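Alpha-1,3-glucanase (Bacillus circulans, PDB 5ZRU) hydrolyses alpha-1,3-glucan through the GH87 catalytic unit described here, one piece of a longer protein that probably also binds carbohydrate. Local coordinates at residues D22-R28 with S50-I55; G74-R80 with V168-E174; R80-P84 with L164-V168. All coordinates share one frame; numbering follows the deposited sequence.

Contact 1 (D22-R28 with S50-I55); sequences DTDDAAR and SGQRYI. With CA (calcium ion), chain M.
The guanidinium of Arg53 meets the carboxylate of Asp24 by its edge: Asp24 OD1 lies close to the guanidinium plane, facing both the NE and NH2 corners. Arg53 NH2 reaches Asp24 OD1 at 2.8 Å with an N-H...O angle of 155°, and the more bent bond from Arg53 NE to Asp24 OD1 is 3.2 Å long. Both donors come in on the syn side of this single oxygen, while NE makes no more than a weak bond to OD2. The two planes are 41° apart, so the salt bridge is a side-on grip on one atom and not a flat pairing of two oxygens. A bend in the Arg53 chain at chi3 (71°) turns the group toward Asp24.

Beside this bridge the two segments share a calcium ion. Backbone oxygens supply short bonds, 2.3 Å from calcium to Arg53 O and 2.4 Å to Ser50 O. Thr23 OG1 binds calcium at 2.5 Å and Asp22 OD1 does so at a longer 2.8 Å; Ser50 OG and a water also take part, and Asp169 OD1 completes seven ligands. Asp22 OD1 has a second task: on its anti side it accepts the N-H of Thr23, with Thr23 N 2.6 Å from Asp22 OD1, which ties the carboxylate to the start of the 3-10 segment 23-25.

On the other side of Thr23 the contact turns apolar. Its CG2 packs against CG1 of Ile55, and Ala26 CB touches Ile55 CD1 at 3.7 Å. Tyr54 points away and its ring meets Phe137 edge-to-face.

Calcium thus joins side-chain oxygens of the turn at 22-23 to Ser50 and Arg53 and to Asp169 of strand 166-174, probably a structural site, consistent with the galactose-binding-like beta-sandwich clan of this D1 part.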
ATOM      1  N   ASP A  22       1.946  12.948  14.463  1.00 13.49           N
ATOM      2  CA  ASP A  22       0.813  12.040  14.599  1.00 17.52           C
ATOM      3  C   ASP A  22      -0.158  12.548  15.658  1.00 17.84           C
ATOM      4  O   ASP A  22       0.005  13.625  16.245  1.00 14.83           O
ATOM      5  CB  ASP A  22       1.274  10.608  14.919  1.00 18.13           C
ATOM      6  CG  ASP A  22       0.359   9.521  14.284  1.00 26.66           C
ATOM      7  OD1 ASP A  22      -0.894   9.676  14.299  1.00 19.71           O
ATOM      8  OD2 ASP A  22       0.888   8.500  13.769  1.00 29.04           O
ATOM      9  N   THR A  23      -1.173  11.721  15.919  1.00 13.91           N
ATOM     10  CA  THR A  23      -2.352  12.168  16.656  1.00 12.77           C
ATOM     11  C   THR A  23      -1.989  12.708  18.032  1.00 16.27           C
ATOM     12  O   THR A  23      -2.451  13.785  18.429  1.00 18.64           O
ATOM     13  CB  THR A  23      -3.343  11.012  16.773  1.00 16.59           C
ATOM     14  OG1 THR A  23      -3.719  10.578  15.460  1.00 14.23           O
ATOM     15  CG2 THR A  23      -4.579  11.447  17.524  1.00 16.54           C
ATOM     16  N   ASP A  24      -1.149  11.986  18.771  1.00 16.11           N
ATOM     17  CA  ASP A  24      -0.862  12.379  20.144  1.00 22.01           C
ATOM     18  C   ASP A  24       0.124  13.537  20.238  1.00 20.58           C
ATOM     19  O   ASP A  24       0.234  14.139  21.311  1.00 23.19           O
ATOM     20  CB  ASP A  24      -0.348  11.172  20.931  1.00 20.79           C
ATOM     21  CG  ASP A  24      -1.402  10.075  21.064  1.00 29.21           C
ATOM     22  OD1 ASP A  24      -2.540  10.390  21.471  1.00 35.66           O
ATOM     23  OD2 ASP A  24      -1.096   8.905  20.755  1.00 33.13           O
ATOM     24  N   ASP A  25       0.836  13.861  19.154  1.00 19.05           N
ATOM     25  CA  ASP A  25       1.689  15.048  19.116  1.00 16.96           C
ATOM     26  C   ASP A  25       0.893  16.343  18.993  1.00 17.11           C
ATOM     27  O   ASP A  25       1.468  17.427  19.154  1.00 18.58           O
ATOM     28  CB  ASP A  25       2.675  14.970  17.944  1.00 18.97           C
ATOM     29  CG  ASP A  25       3.667  13.824  18.066  1.00 28.47           C
ATOM     30  OD1 ASP A  25       4.093  13.508  19.194  1.00 30.45           O
ATOM     31  OD2 ASP A  25       4.033  13.245  17.010  1.00 33.89           O
ATOM     32  N   ALA A  26      -0.400  16.270  18.708  1.00 16.98           N
ATOM     33  CA  ALA A  26      -1.175  17.459  18.393  1.00 16.40           C
ATOM     34  C   ALA A  26      -1.860  18.020  19.627  1.00 16.90           C
ATOM     35  O   ALA A  26      -2.366  17.275  20.471  1.00 18.87           O
ATOM     36  CB  ALA A  26      -2.236  17.158  17.335  1.00 16.53           C
ATOM     37  N   ALA A  27      -1.891  19.345  19.705  1.00 17.17           N
ATOM     38  CA  ALA A  27      -2.844  20.029  20.561  1.00 19.41           C
ATOM     39  C   ALA A  27      -4.198  20.090  19.860  1.00 19.28           C
ATOM     40  O   ALA A  27      -4.272  20.342  18.651  1.00 17.78           O
ATOM     41  CB  ALA A  27      -2.349  21.438  20.885  1.00 23.88           C
ATOM     42  N   ARG A  28      -5.265  19.851  20.620  1.00 16.85           N
ATOM     43  CA  ARG A  28      -6.634  19.857  20.118  1.00 16.07           C
ATOM     44  C   ARG A  28      -7.397  21.043  20.691  1.00 18.08           C
ATOM     45  O   ARG A  28      -7.255  21.363  21.873  1.00 19.16           O
ATOM     46  CB  ARG A  28      -7.388  18.584  20.520  1.00 21.29           C
ATOM     47  CG  ARG A  28      -6.703  17.288  20.221  1.00 26.41           C
ATOM     48  CD  ARG A  28      -7.642  16.127  20.517  1.00 27.57           C
ATOM     49  NE  ARG A  28      -7.836  15.878  21.946  1.00 26.63           N
ATOM     50  CZ  ARG A  28      -6.965  15.229  22.716  1.00 32.04           C
ATOM     51  NH1 ARG A  28      -5.820  14.784  22.206  1.00 24.48           N
ATOM     52  NH2 ARG A  28      -7.230  15.030  24.002  1.00 36.84           N
ATOM     53  N   SER A  50      -4.070   5.487  12.200  1.00 10.62           N
ATOM     54  CA  SER A  50      -2.810   4.991  12.744  1.00 10.73           C
ATOM     55  C   SER A  50      -2.898   4.974  14.267  1.00 15.30           C
ATOM     56  O   SER A  50      -3.431   5.901  14.891  1.00 12.00           O
ATOM     57  CB  SER A  50      -1.620   5.841  12.277  1.00 15.76           C
ATOM     58  OG  SER A  50      -1.687   7.151  12.826  1.00 23.20           O
ATOM     59  N   GLY A  51      -2.433   3.879  14.864  1.00 12.51           N
ATOM     60  CA  GLY A  51      -2.530   3.724  16.302  1.00 13.04           C
ATOM     61  C   GLY A  51      -3.955   3.672  16.819  1.00 16.46           C
ATOM     62  O   GLY A  51      -4.174   3.804  18.027  1.00 12.26           O
ATOM     63  N   GLN A  52      -4.924   3.469  15.910  1.00 11.53           N
ATOM     64  CA  GLN A  52      -6.350   3.407  16.240  1.00 12.80           C
ATOM     65  C   GLN A  52      -6.815   4.657  16.991  1.00 11.64           C
ATOM     66  O   GLN A  52      -7.667   4.593  17.882  1.00 12.47           O
ATOM     67  CB  GLN A  52      -6.679   2.133  17.022  1.00 16.07           C
ATOM     68  CG  GLN A  52      -6.323   0.849  16.246  1.00 12.75           C
ATOM     69  CD  GLN A  52      -4.838   0.524  16.309  1.00 10.78           C
ATOM     70  OE1 GLN A  52      -4.227   0.542  17.387  1.00 14.69           O
ATOM     71  NE2 GLN A  52      -4.249   0.232  15.159  1.00 13.54           N
ATOM     72  N   ARG A  53      -6.258   5.809  16.617  1.00 10.89           N
ATOM     73  CA  ARG A  53      -6.572   7.083  17.252  1.00 11.70           C
ATOM     74  C   ARG A  53      -6.478   8.188  16.211  1.00 12.36           C
ATOM     75  O   ARG A  53      -5.534   8.210  15.430  1.00  9.26           O
ATOM     76  CB  ARG A  53      -5.599   7.394  18.397  1.00 17.14           C
ATOM     77  CG  ARG A  53      -5.690   6.458  19.582  1.00 23.98           C
ATOM     78  CD  ARG A  53      -4.407   6.476  20.388  1.00 25.21           C
ATOM     79  NE  ARG A  53      -4.235   7.729  21.110  1.00 26.97           N
ATOM     80  CZ  ARG A  53      -4.830   8.006  22.267  1.00 33.05           C
ATOM     81  NH1 ARG A  53      -5.646   7.119  22.822  1.00 32.07           N
ATOM     82  NH2 ARG A  53      -4.620   9.172  22.864  1.00 26.39           N
ATOM     83  N   TYR A  54      -7.447   9.102  16.199  1.00 12.12           N
ATOM     84  CA  TYR A  54      -7.338  10.282  15.349  1.00 11.64           C
ATOM     85  C   TYR A  54      -8.082  11.433  16.009  1.00 12.67           C
ATOM     86  O   TYR A  54      -8.777  11.252  17.011  1.00 13.80           O
ATOM     87  CB  TYR A  54      -7.868  10.017  13.930  1.00 10.20           C
ATOM     88  CG  TYR A  54      -9.379   9.886  13.811  1.00  9.33           C
ATOM     89  CD1 TYR A  54     -10.023   8.682  14.113  1.00  9.07           C
ATOM     90  CD2 TYR A  54     -10.154  10.954  13.370  1.00 10.55           C
ATOM     91  CE1 TYR A  54     -11.415   8.553  13.973  1.00 11.71           C
ATOM     92  CE2 TYR A  54     -11.543  10.837  13.229  1.00 11.21           C
ATOM     93  CZ  TYR A  54     -12.164   9.632  13.532  1.00 12.52           C
ATOM     94  OH  TYR A  54     -13.532   9.513  13.388  1.00 14.61           O
ATOM     95  N   ILE A  55      -7.913  12.629  15.444  1.00 11.36           N
ATOM     96  CA  ILE A  55      -8.559  13.835  15.959  1.00 11.04           C
ATOM     97  C   ILE A  55      -9.768  14.135  15.089  1.00 12.66           C
ATOM     98  O   ILE A  55      -9.641  14.360  13.877  1.00 12.16           O
ATOM     99  CB  ILE A  55      -7.593  15.032  15.990  1.00 12.79           C
ATOM    100  CG1 ILE A  55      -6.380  14.714  16.855  1.00 18.17           C
ATOM    101  CG2 ILE A  55      -8.306  16.279  16.519  1.00 12.09           C
ATOM    102  CD1 ILE A  55      -5.079  15.095  16.197  1.00 23.21           C
TER
HETATM  103 CA    CA M 611      -3.319   8.262  14.737  1.00 19.56          CA
HETATM  104  O   HOH W   1      -1.824   7.839  16.657  1.00 17.19           O

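Contact 2 (G74-R80 with V168-E174); sequences GDGVTMR and VDFLEIE. With CA (calcium ion), chain M.
Arg80 and Asp169 both carry CG trans to the backbone N (chi1 -172° and -169°), which sends their side chains off side by side in the same direction to a salt bridge, NH1 of Arg80 to OD2 of Asp169 at 2.7 Å. They sit in an antiparallel ladder between strands 76-80 and 168-174, interrupted by classic beta bulges at both ends: Asp169 and Phe170 together face Arg80, and Asp75 and Gly76 face Glu174. The first bulge splits the two backbone bonds of Arg80 between two residues: its N to Phe170 O at 3.1 Å, and Asp169 N to Arg80 O at 2.8 Å.

Asp169 divides its oxygens, OD1 going to the calcium at 2.4 Å while OD2 takes the arginine, which should steady the carboxylate. Arg80 NH1 also bonds Glu48 O. The arginine chain runs across Phe170, the Arg80 guanidinium and the Phe170 ring 15° apart; Arg80 CB stands 3.8 Å from the Phe170 ring centroid, a CH-pi contact over the face.

The other face of the ladder is apolar: Met79 CB lies 3.5 Å from Leu171 CD2, and Ile156 of strand 153-157 touches Met79 as well. Back on the polar face, Glu174 OE2 forms a salt bridge with Arg345, and one water bridges Thr78 OG1, Glu172 O and Glu174 OE1, the last at 2.7 Å from the water oxygen.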
ATOM      1  N   GLY A  74       9.924  21.811   6.606  1.00 15.52           N
ATOM      2  CA  GLY A  74       9.873  21.698   5.161  1.00 12.45           C
ATOM      3  C   GLY A  74       8.603  22.298   4.603  1.00 14.97           C
ATOM      4  O   GLY A  74       7.721  22.754   5.327  1.00 14.46           O
ATOM      5  N   ASP A  75       8.524  22.311   3.270  1.00 14.25           N
ATOM      6  CA  ASP A  75       7.375  22.893   2.593  1.00 15.39           C
ATOM      7  C   ASP A  75       6.426  21.859   1.992  1.00 13.50           C
ATOM      8  O   ASP A  75       5.382  22.246   1.461  1.00 15.75           O
ATOM      9  CB  ASP A  75       7.825  23.888   1.506  1.00 14.92           C
ATOM     10  CG  ASP A  75       9.040  23.419   0.709  1.00 18.08           C
ATOM     11  OD1 ASP A  75       9.757  22.493   1.131  1.00 15.93           O
ATOM     12  OD2 ASP A  75       9.289  24.012  -0.362  1.00 23.71           O
ATOM     13  N   GLY A  76       6.739  20.567   2.067  1.00 10.98           N
ATOM     14  CA  GLY A  76       5.849  19.528   1.579  1.00  9.84           C
ATOM     15  C   GLY A  76       5.075  18.895   2.713  1.00 11.07           C
ATOM     16  O   GLY A  76       5.664  18.373   3.660  1.00 11.32           O
ATOM     17  N   VAL A  77       3.743  18.963   2.633  1.00  8.24           N
ATOM     18  CA  VAL A  77       2.881  18.426   3.681  1.00  8.98           C
ATOM     19  C   VAL A  77       1.950  17.382   3.080  1.00 10.89           C
ATOM     20  O   VAL A  77       1.280  17.648   2.079  1.00  9.50           O
ATOM     21  CB  VAL A  77       2.052  19.519   4.382  1.00 11.35           C
ATOM     22  CG1 VAL A  77       1.269  18.902   5.550  1.00  8.19           C
ATOM     23  CG2 VAL A  77       2.955  20.661   4.878  1.00 11.09           C
ATOM     24  N   THR A  78       1.879  16.220   3.719  1.00  9.21           N
ATOM     25  CA  THR A  78       0.883  15.203   3.408  1.00  6.81           C
ATOM     26  C   THR A  78      -0.007  15.042   4.629  1.00  8.31           C
ATOM     27  O   THR A  78       0.474  15.092   5.763  1.00  9.47           O
ATOM     28  CB  THR A  78       1.535  13.862   3.049  1.00 10.81           C
ATOM     29  OG1 THR A  78       2.490  14.068   2.005  1.00 11.11           O
ATOM     30  CG2 THR A  78       0.487  12.868   2.567  1.00 10.35           C
ATOM     31  N   MET A  79      -1.311  14.902   4.404  1.00 10.08           N
ATOM     32  CA  MET A  79      -2.262  14.747   5.500  1.00  6.67           C
ATOM     33  C   MET A  79      -3.088  13.494   5.266  1.00 10.65           C
ATOM     34  O   MET A  79      -3.649  13.318   4.181  1.00 10.03           O
ATOM     35  CB  MET A  79      -3.186  15.967   5.626  1.00  6.64           C
ATOM     36  CG  MET A  79      -4.256  15.794   6.734  1.00  9.12           C
ATOM     37  SD  MET A  79      -5.271  17.276   6.967  1.00 11.32           S
ATOM     38  CE  MET A  79      -6.135  17.327   5.399  1.00  8.63           C
ATOM     39  N   ARG A  80      -3.164  12.630   6.277  1.00  8.03           N
ATOM     40  CA  ARG A  80      -4.092  11.505   6.261  1.00  7.34           C
ATOM     41  C   ARG A  80      -5.334  11.909   7.044  1.00  9.57           C
ATOM     42  O   ARG A  80      -5.234  12.313   8.212  1.00  9.27           O
ATOM     43  CB  ARG A  80      -3.458  10.240   6.836  1.00  6.80           C
ATOM     44  CG  ARG A  80      -4.333   8.994   6.659  1.00  8.05           C
ATOM     45  CD  ARG A  80      -3.546   7.735   6.961  1.00  6.75           C
ATOM     46  NE  ARG A  80      -4.294   6.529   6.612  1.00  8.11           N
ATOM     47  CZ  ARG A  80      -4.994   5.802   7.477  1.00  9.25           C
ATOM     48  NH1 ARG A  80      -5.055   6.150   8.760  1.00  8.97           N
ATOM     49  NH2 ARG A  80      -5.630   4.714   7.054  1.00  8.90           N
ATOM     50  N   VAL A 168      -8.618  14.106  11.302  1.00 10.32           N
ATOM     51  CA  VAL A 168      -7.211  14.203  10.917  1.00 10.69           C
ATOM     52  C   VAL A 168      -6.422  13.175  11.708  1.00  9.01           C
ATOM     53  O   VAL A 168      -6.413  13.205  12.944  1.00 10.93           O
ATOM     54  CB  VAL A 168      -6.641  15.614  11.137  1.00  9.94           C
ATOM     55  CG1 VAL A 168      -5.194  15.674  10.672  1.00 10.29           C
ATOM     56  CG2 VAL A 168      -7.475  16.632  10.376  1.00 13.35           C
ATOM     57  N   ASP A 169      -5.725  12.291  10.992  1.00  8.99           N
ATOM     58  CA  ASP A 169      -4.874  11.275  11.609  1.00  8.18           C
ATOM     59  C   ASP A 169      -3.474  11.831  11.874  1.00 12.05           C
ATOM     60  O   ASP A 169      -3.030  11.914  13.026  1.00 10.64           O
ATOM     61  CB  ASP A 169      -4.832  10.042  10.690  1.00  8.16           C
ATOM     62  CG  ASP A 169      -4.212   8.827  11.339  1.00 11.55           C
ATOM     63  OD1 ASP A 169      -3.810   8.893  12.524  1.00 12.48           O
ATOM     64  OD2 ASP A 169      -4.115   7.789  10.640  1.00 12.18           O
ATOM     65  N   PHE A 170      -2.774  12.244  10.820  1.00 10.88           N
ATOM     66  CA  PHE A 170      -1.421  12.758  10.999  1.00 11.90           C
ATOM     67  C   PHE A 170      -1.066  13.664   9.830  1.00  9.13           C
ATOM     68  O   PHE A 170      -1.750  13.692   8.807  1.00 10.84           O
ATOM     69  CB  PHE A 170      -0.387  11.628  11.130  1.00 11.09           C
ATOM     70  CG  PHE A 170      -0.361  10.663   9.958  1.00 11.49           C
ATOM     71  CD1 PHE A 170       0.225  11.019   8.754  1.00 11.91           C
ATOM     72  CD2 PHE A 170      -0.873   9.384  10.088  1.00 10.36           C
ATOM     73  CE1 PHE A 170       0.257  10.123   7.664  1.00 11.25           C
ATOM     74  CE2 PHE A 170      -0.834   8.478   9.012  1.00 10.46           C
ATOM     75  CZ  PHE A 170      -0.268   8.855   7.807  1.00 12.55           C
ATOM     76  N   LEU A 171       0.025  14.403  10.008  1.00  8.95           N
ATOM     77  CA  LEU A 171       0.740  15.060   8.927  1.00 10.01           C
ATOM     78  C   LEU A 171       2.115  14.426   8.776  1.00 10.35           C
ATOM     79  O   LEU A 171       2.724  13.978   9.753  1.00 11.15           O
ATOM     80  CB  LEU A 171       0.911  16.561   9.190  1.00 11.73           C
ATOM     81  CG  LEU A 171      -0.343  17.378   9.502  1.00 10.07           C
ATOM     82  CD1 LEU A 171       0.032  18.857   9.716  1.00 10.67           C
ATOM     83  CD2 LEU A 171      -1.347  17.229   8.380  1.00 10.35           C
ATOM     84  N   GLU A 172       2.601  14.392   7.540  1.00  9.35           N
ATOM     85  CA  GLU A 172       3.995  14.083   7.249  1.00  7.98           C
ATOM     86  C   GLU A 172       4.590  15.277   6.515  1.00  9.81           C
ATOM     87  O   GLU A 172       3.975  15.806   5.586  1.00 11.53           O
ATOM     88  CB  GLU A 172       4.116  12.784   6.436  1.00  9.67           C
ATOM     89  CG  GLU A 172       3.907  11.557   7.315  1.00 12.18           C
ATOM     90  CD  GLU A 172       3.799  10.245   6.551  1.00 13.83           C
ATOM     91  OE1 GLU A 172       3.569  10.269   5.329  1.00 14.00           O
ATOM     92  OE2 GLU A 172       3.951   9.183   7.189  1.00 17.76           O
ATOM     93  N   ILE A 173       5.749  15.743   6.971  1.00  8.91           N
ATOM     94  CA  ILE A 173       6.287  17.030   6.542  1.00 10.20           C
ATOM     95  C   ILE A 173       7.721  16.823   6.085  1.00 10.15           C
ATOM     96  O   ILE A 173       8.503  16.158   6.771  1.00 10.23           O
ATOM     97  CB  ILE A 173       6.208  18.077   7.674  1.00  9.60           C
ATOM     98  CG1 ILE A 173       4.756  18.282   8.105  1.00  9.44           C
ATOM     99  CG2 ILE A 173       6.790  19.409   7.224  1.00 10.99           C
ATOM    100  CD1 ILE A 173       4.567  19.277   9.259  1.00  9.97           C
ATOM    101  N   GLU A 174       8.061  17.381   4.925  1.00 11.81           N
ATOM    102  CA  GLU A 174       9.372  17.157   4.337  1.00  9.87           C
ATOM    103  C   GLU A 174       9.802  18.392   3.561  1.00 10.00           C
ATOM    104  O   GLU A 174       8.968  19.170   3.088  1.00 10.22           O
ATOM    105  CB  GLU A 174       9.361  15.938   3.402  1.00  7.09           C
ATOM    106  CG  GLU A 174       8.470  16.105   2.191  1.00  9.36           C
ATOM    107  CD  GLU A 174       8.172  14.785   1.519  1.00 11.77           C
ATOM    108  OE1 GLU A 174       7.217  14.106   1.956  1.00  9.07           O
ATOM    109  OE2 GLU A 174       8.897  14.423   0.569  1.00 10.07           O
TER
HETATM  110 CA    CA M 611      -3.319   8.262  14.737  1.00 19.56          CA
HETATM  111  O   HOH W   2       4.859  14.488   3.194  1.00 17.55           O
HETATM  112  O   HOH W   1      -1.824   7.839  16.657  1.00 17.19           O

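Contact 3 (R80-P84 with L164-V168); sequences RFTMP and LEYGV
Thr82 and Gly167 hold the two strands together as an antiparallel hydrogen-bonded pair. Thr82 N donates to Gly167 O at 2.8 Å (N-H...O 158°), and Gly167 N returns a bond to Thr82 O, also 2.8 Å. Thr82 CG2 lies against the bare alpha carbon of the glycine, 3.6 Å from Gly167 CA, a closeness that suits a residue without a side chain. The next rung is the non-hydrogen-bonded pair of Phe81 and Val168, whose CA atoms are 4.4 Å apart.

Beyond Thr82 the backbone pairing stops and side chains take over. Met83 places CG between its N and its carbonyl carbon (chi1 69°), and the chain then runs alongside Tyr166, pointing the same way. Met83 CB is 3.8 Å from Tyr166 CD2, and Met83 SD lies 5.2 Å from the centroid of the Tyr166 ring, an oblique Met-aromatic contact. A bend at chi3 (-78°) carries Met83 CE to 3.7 Å from Leu164 CD1. Farther along, Pro84 CD packs on the backbone, 3.3 Å from Glu165 O, with the Leu164 side chain beside the ring.

A second shell fixes these groups. Asp162 OD2 and Ser95 N both bond the Tyr166 hydroxyl, which should limit the swing of the ring, while Arg136 O holds Thr82 OG1. Leu110, of strand 103-111 in the other sheet, touches Phe81, Met83 and Tyr166, and Trp116, a ligand of a second calcium, bonds Met83 O through its indole N-H.

The face bearing Phe81, Val168 and the Met83-Tyr166 pair is thus the buried interior between two antiparallel sheets, and the segments are where a strand pair ends, consistent with the galactose-binding-like beta-sandwich of this clan.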
ATOM      1  N   ARG A  80      -3.164  12.630   6.277  1.00  8.03           N
ATOM      2  CA  ARG A  80      -4.092  11.505   6.261  1.00  7.34           C
ATOM      3  C   ARG A  80      -5.334  11.909   7.044  1.00  9.57           C
ATOM      4  O   ARG A  80      -5.234  12.313   8.212  1.00  9.27           O
ATOM      5  CB  ARG A  80      -3.458  10.240   6.836  1.00  6.80           C
ATOM      6  CG  ARG A  80      -4.333   8.994   6.659  1.00  8.05           C
ATOM      7  CD  ARG A  80      -3.546   7.735   6.961  1.00  6.75           C
ATOM      8  NE  ARG A  80      -4.294   6.529   6.612  1.00  8.11           N
ATOM      9  CZ  ARG A  80      -4.994   5.802   7.477  1.00  9.25           C
ATOM     10  NH1 ARG A  80      -5.055   6.150   8.760  1.00  8.97           N
ATOM     11  NH2 ARG A  80      -5.630   4.714   7.054  1.00  8.90           N
ATOM     12  N   PHE A  81      -6.495  11.810   6.397  1.00  8.49           N
ATOM     13  CA  PHE A  81      -7.727  12.400   6.908  1.00  8.24           C
ATOM     14  C   PHE A  81      -8.894  11.467   6.610  1.00  9.90           C
ATOM     15  O   PHE A  81      -8.782  10.538   5.803  1.00  8.79           O
ATOM     16  CB  PHE A  81      -8.002  13.772   6.260  1.00  7.68           C
ATOM     17  CG  PHE A  81      -8.464  13.658   4.832  1.00 10.90           C
ATOM     18  CD1 PHE A  81      -7.543  13.460   3.817  1.00  8.40           C
ATOM     19  CD2 PHE A  81      -9.815  13.672   4.516  1.00 11.32           C
ATOM     20  CE1 PHE A  81      -7.954  13.306   2.496  1.00  9.84           C
ATOM     21  CE2 PHE A  81     -10.242  13.510   3.211  1.00 12.06           C
ATOM     22  CZ  PHE A  81      -9.305  13.331   2.188  1.00 11.97           C
ATOM     23  N   THR A  82     -10.043  11.757   7.232  1.00  8.99           N
ATOM     24  CA  THR A  82     -11.301  11.105   6.875  1.00  8.82           C
ATOM     25  C   THR A  82     -12.401  12.158   6.797  1.00  8.89           C
ATOM     26  O   THR A  82     -12.350  13.182   7.484  1.00 10.02           O
ATOM     27  CB  THR A  82     -11.699  10.001   7.889  1.00  8.69           C
ATOM     28  OG1 THR A  82     -12.970   9.442   7.523  1.00 10.58           O
ATOM     29  CG2 THR A  82     -11.817  10.581   9.300  1.00 10.39           C
ATOM     30  N   MET A  83     -13.385  11.905   5.940  1.00 11.63           N
ATOM     31  CA  MET A  83     -14.592  12.719   5.860  1.00  9.37           C
ATOM     32  C   MET A  83     -15.722  11.820   5.371  1.00 12.52           C
ATOM     33  O   MET A  83     -15.469  10.747   4.824  1.00 10.19           O
ATOM     34  CB  MET A  83     -14.401  13.930   4.927  1.00 10.89           C
ATOM     35  CG  MET A  83     -14.265  13.567   3.451  1.00  9.44           C
ATOM     36  SD  MET A  83     -13.864  15.006   2.440  1.00 11.47           S
ATOM     37  CE  MET A  83     -15.437  15.841   2.267  1.00 12.40           C
ATOM     38  N   PRO A  84     -16.979  12.221   5.589  1.00 11.15           N
ATOM     39  CA  PRO A  84     -18.088  11.304   5.288  1.00 11.38           C
ATOM     40  C   PRO A  84     -18.253  11.061   3.796  1.00 11.83           C
ATOM     41  O   PRO A  84     -17.934  11.907   2.956  1.00 11.45           O
ATOM     42  CB  PRO A  84     -19.321  12.032   5.853  1.00 13.10           C
ATOM     43  CG  PRO A  84     -18.777  13.157   6.711  1.00 15.37           C
ATOM     44  CD  PRO A  84     -17.452  13.510   6.117  1.00 10.42           C
ATOM     45  N   LEU A 164     -19.859  19.117   7.591  1.00 11.77           N
ATOM     46  CA  LEU A 164     -19.276  17.785   7.635  1.00 12.82           C
ATOM     47  C   LEU A 164     -18.294  17.671   8.788  1.00 13.36           C
ATOM     48  O   LEU A 164     -17.558  18.614   9.093  1.00 10.61           O
ATOM     49  CB  LEU A 164     -18.572  17.456   6.313  1.00 11.90           C
ATOM     50  CG  LEU A 164     -19.385  17.609   5.032  1.00 13.00           C
ATOM     51  CD1 LEU A 164     -18.549  17.215   3.807  1.00 12.36           C
ATOM     52  CD2 LEU A 164     -20.672  16.802   5.096  1.00 13.99           C
ATOM     53  N   GLU A 165     -18.285  16.505   9.434  1.00 10.74           N
ATOM     54  CA  GLU A 165     -17.245  16.193  10.398  1.00 13.25           C
ATOM     55  C   GLU A 165     -16.051  15.616   9.654  1.00 11.63           C
ATOM     56  O   GLU A 165     -16.191  14.660   8.888  1.00 11.60           O
ATOM     57  CB  GLU A 165     -17.733  15.207  11.459  1.00 14.75           C
ATOM     58  CG  GLU A 165     -16.603  14.612  12.312  1.00 19.91           C
ATOM     59  CD  GLU A 165     -17.100  13.877  13.557  1.00 24.33           C
ATOM     60  OE1 GLU A 165     -18.186  14.222  14.065  1.00 29.07           O
ATOM     61  OE2 GLU A 165     -16.399  12.954  14.036  1.00 21.24           O
ATOM     62  N   TYR A 166     -14.891  16.211   9.872  1.00 12.71           N
ATOM     63  CA  TYR A 166     -13.640  15.725   9.318  1.00 11.06           C
ATOM     64  C   TYR A 166     -12.846  15.042  10.422  1.00 13.77           C
ATOM     65  O   TYR A 166     -13.076  15.264  11.612  1.00 13.93           O
ATOM     66  CB  TYR A 166     -12.830  16.889   8.726  1.00  8.35           C
ATOM     67  CG  TYR A 166     -13.506  17.579   7.575  1.00  9.84           C
ATOM     68  CD1 TYR A 166     -14.442  18.578   7.795  1.00  9.71           C
ATOM     69  CD2 TYR A 166     -13.209  17.232   6.261  1.00 11.67           C
ATOM     70  CE1 TYR A 166     -15.070  19.205   6.739  1.00 11.66           C
ATOM     71  CE2 TYR A 166     -13.824  17.858   5.204  1.00 10.79           C
ATOM     72  CZ  TYR A 166     -14.755  18.851   5.453  1.00 10.19           C
ATOM     73  OH  TYR A 166     -15.375  19.474   4.400  1.00 10.84           O
ATOM     74  N   GLY A 167     -11.925  14.190  10.025  1.00 11.95           N
ATOM     75  CA  GLY A 167     -10.959  13.632  10.956  1.00  8.58           C
ATOM     76  C   GLY A 167      -9.559  13.807  10.410  1.00 11.51           C
ATOM     77  O   GLY A 167      -9.338  13.680   9.209  1.00 11.59           O
ATOM     78  N   VAL A 168      -8.618  14.106  11.302  1.00 10.32           N
ATOM     79  CA  VAL A 168      -7.211  14.203  10.917  1.00 10.69           C
ATOM     80  C   VAL A 168      -6.422  13.175  11.708  1.00  9.01           C
ATOM     81  O   VAL A 168      -6.413  13.205  12.944  1.00 10.93           O
ATOM     82  CB  VAL A 168      -6.641  15.614  11.137  1.00  9.94           C
ATOM     83  CG1 VAL A 168      -5.194  15.674  10.672  1.00 10.29           C
ATOM     84  CG2 VAL A 168      -7.475  16.632  10.376  1.00 13.35           C
TER

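Overall arrangement
From the N terminus, contact 1 comes first: residues 22-28 meet 50-55 and close a loop of 21 residues that includes strand 33-36. It is complete before contact 2 opens at residue 74. Contact 2 spans 87 residues, about half of them strand, and contact 3 lies within that span, continuing the same pairing of strands 76-82 and 166-174; the two share Arg80 and Val168. Strand 166-174 is the common element, since strand 53-57 runs next to it and Ile55 O lies 2.8 Å from Val168 N. Asp169 carries contact 2 to the calcium of contact 1. All three lie in the antiparallel part matching the D1 family, which reaches the parallel-stranded part through, for example, Glu172 and Arg371.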